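Long-range contact in SAM-dependent methyltransferase (Geobacter sulfurreducens, PDB 5BP7), which binds S-adenosyl-L-homocysteine and probably acts as an S-adenosylmethionine-dependent methyltransferase: residues 33-37 against 217-222. Numbering follows the deposited sequence.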
loop_
_atom_site.group_PDB
_atom_site.type_symbol
_atom_site.label_atom_id
_atom_site.label_comp_id
_atom_site.label_asym_id
_atom_site.label_seq_id
_atom_site.Cartn_x
_atom_site.Cartn_y
_atom_site.Cartn_z
ATOM N N THR A 33 -11.765 -4.158 -9.597
ATOM C CA THR A 33 -11.414 -5.260 -8.724
ATOM C C THR A 33 -11.275 -4.873 -7.248
ATOM O O THR A 33 -11.534 -5.696 -6.381
ATOM C CB THR A 33 -10.105 -5.927 -9.156
ATOM O OG1 THR A 33 -9.038 -4.978 -9.075
ATOM C CG2 THR A 33 -10.237 -6.479 -10.573
ATOM N N GLU A 34 -10.882 -3.628 -6.969
ATOM C CA GLU A 34 -10.621 -3.190 -5.597
ATOM C C GLU A 34 -11.611 -2.173 -5.007
ATOM O O GLU A 34 -11.345 -1.611 -3.939
ATOM C CB GLU A 34 -9.175 -2.698 -5.463
ATOM C CG GLU A 34 -8.161 -3.785 -5.791
ATOM C CD GLU A 34 -6.726 -3.383 -5.504
ATOM O OE1 GLU A 34 -5.809 -3.925 -6.163
ATOM O OE2 GLU A 34 -6.521 -2.534 -4.616
ATOM N N SER A 35 -12.779 -2.004 -5.633
ATOM C CA SER A 35 -13.792 -1.055 -5.141
ATOM C C SER A 35 -14.341 -1.365 -3.748
ATOM O O SER A 35 -14.768 -0.458 -3.052
ATOM C CB SER A 35 -14.972 -0.934 -6.111
ATOM O OG SER A 35 -15.654 -2.159 -6.195
ATOM N N ALA A 36 -14.300 -2.621 -3.334
ATOM C CA ALA A 36 -14.748 -3.009 -1.991
ATOM C C ALA A 36 -13.591 -3.176 -0.972
ATOM O O ALA A 36 -13.824 -3.641 0.132
ATOM C CB ALA A 36 -15.589 -4.273 -2.069
ATOM N N HIS A 37 -12.363 -2.792 -1.322
ATOM C CA HIS A 37 -11.209 -2.903 -0.402
ATOM C C HIS A 37 -11.034 -1.644 0.455
ATOM O O HIS A 37 -10.889 -0.559 -0.073
ATOM C CB HIS A 37 -9.898 -3.099 -1.177
ATOM C CG HIS A 37 -9.680 -4.490 -1.698
ATOM N ND1 HIS A 37 -10.552 -5.110 -2.574
ATOM C CD2 HIS A 37 -8.649 -5.348 -1.527
ATOM C CE1 HIS A 37 -10.080 -6.307 -2.887
ATOM N NE2 HIS A 37 -8.927 -6.471 -2.268
ATOM N N ARG A 217 -6.627 -12.118 2.024
ATOM C CA ARG A 217 -7.608 -11.000 2.122
ATOM C C ARG A 217 -7.526 -10.066 0.951
ATOM O O ARG A 217 -8.530 -9.726 0.353
ATOM C CB ARG A 217 -7.446 -10.159 3.412
ATOM C CG ARG A 217 -7.771 -10.845 4.740
ATOM C CD ARG A 217 -9.201 -11.342 4.868
ATOM N NE ARG A 217 -9.411 -12.585 4.115
ATOM C CZ ARG A 217 -10.277 -12.753 3.121
ATOM N NH1 ARG A 217 -11.045 -11.757 2.682
ATOM N NH2 ARG A 217 -10.359 -13.944 2.548
ATOM N N TYR A 218 -6.315 -9.680 0.614
ATOM C CA TYR A 218 -6.094 -8.771 -0.482
ATOM C C TYR A 218 -6.516 -9.352 -1.848
ATOM O O TYR A 218 -7.240 -8.698 -2.606
ATOM C CB TYR A 218 -4.631 -8.347 -0.506
ATOM C CG TYR A 218 -4.311 -7.504 -1.695
ATOM C CD1 TYR A 218 -4.964 -6.299 -1.897
ATOM C CD2 TYR A 218 -3.406 -7.935 -2.655
ATOM C CE1 TYR A 218 -4.711 -5.539 -3.013
ATOM C CE2 TYR A 218 -3.134 -7.160 -3.774
ATOM C CZ TYR A 218 -3.798 -5.965 -3.933
ATOM O OH TYR A 218 -3.572 -5.211 -5.028
ATOM N N GLU A 219 -6.119 -10.598 -2.130
ATOM C CA GLU A 219 -6.435 -11.202 -3.426
ATOM C C GLU A 219 -7.831 -11.778 -3.507
ATOM O O GLU A 219 -8.550 -11.476 -4.462
ATOM C CB GLU A 219 -5.425 -12.268 -3.844
ATOM C CG GLU A 219 -4.023 -11.726 -4.034
ATOM C CD GLU A 219 -3.830 -10.783 -5.223
ATOM O OE1 GLU A 219 -4.755 -10.564 -6.045
ATOM O OE2 GLU A 219 -2.709 -10.229 -5.329
ATOM N N ALA A 220 -8.225 -12.598 -2.537
ATOM C CA ALA A 220 -9.526 -13.305 -2.622
ATOM C C ALA A 220 -10.731 -12.395 -2.660
ATOM O O ALA A 220 -11.748 -12.711 -3.301
ATOM C CB ALA A 220 -9.676 -14.321 -1.504
ATOM N N ALA A 221 -10.640 -11.260 -1.972
ATOM C CA ALA A 221 -11.747 -10.315 -1.963
ATOM C C ALA A 221 -12.006 -9.739 -3.360
ATOM O O ALA A 221 -13.127 -9.370 -3.685
ATOM C CB ALA A 221 -11.502 -9.213 -0.942
ATOM N N LYS A 222 -10.967 -9.669 -4.186
ATOM C CA LYS A 222 -11.126 -9.207 -5.561
ATOM C C LYS A 222 -12.063 -10.104 -6.352
ATOM O O LYS A 222 -12.835 -9.625 -7.183
ATOM C CB LYS A 222 -9.785 -9.157 -6.289
ATOM C CG LYS A 222 -8.777 -8.202 -5.682
ATOM C CD LYS A 222 -7.490 -8.244 -6.488
ATOM C CE LYS A 222 -6.412 -7.342 -5.900
ATOM N NZ LYS A 222 -5.149 -7.620 -6.648
HETATM O O HOH W 1 -6.298 -5.274 -8.564
#
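Two hydrogen bonds join His-37 and Glu-34 to a single residue of helix 212-232, Tyr-218. His-37 NE2 donates to the backbone Tyr-218 O at 2.8 Å; an N-H...O angle of 174°, with the acceptor in the ring plane and the donor on a carbonyl lone pair, marks a straight bond that helps to fix the imidazole's rotation. Tyr-218 OH donates to Glu-34 OE1 at 2.8 Å, arriving from above the carboxylate plane, which stands nearly perpendicular to the phenol ring (88°). With CG anti to the backbone N (chi1 175°), the phenol reaches this oxygen.

The ionic part is looser. Lys-222, extended beyond CG, runs alongside Glu-34, yet its NZ stays 3.8 Å from Glu-34 OE1, a long salt bridge, and pairs more closely with Glu-219 OE1 at 3.0 Å. A water donates to Glu-34 OE1, weakly accepts from Lys-222 NZ and hydrogen-bonds Thr-33 OG1, itself also bonded to Ile-29 O one turn back.

Among apolar contacts, Lys-222 CG lies 3.6 Å from His-37 CE1, which Ala-221 CB also approaches; Glu-34 CG, of the same segment, lies over the ring centre. Within helix 212-232, Lys-222 CE lies 3.5 Å above the Tyr-218 ring, offset toward its rim.

Glu-34 OE2 hydrogen-bonds ND1 of His-40, an S-adenosyl-L-homocysteine-binding residue. Phenol and water hold OE1, Lys-222 NZ being a distant third partner; the carboxylate's two oxygens are thus consistent with a second-shell link positioning His-40 from helix 212-232.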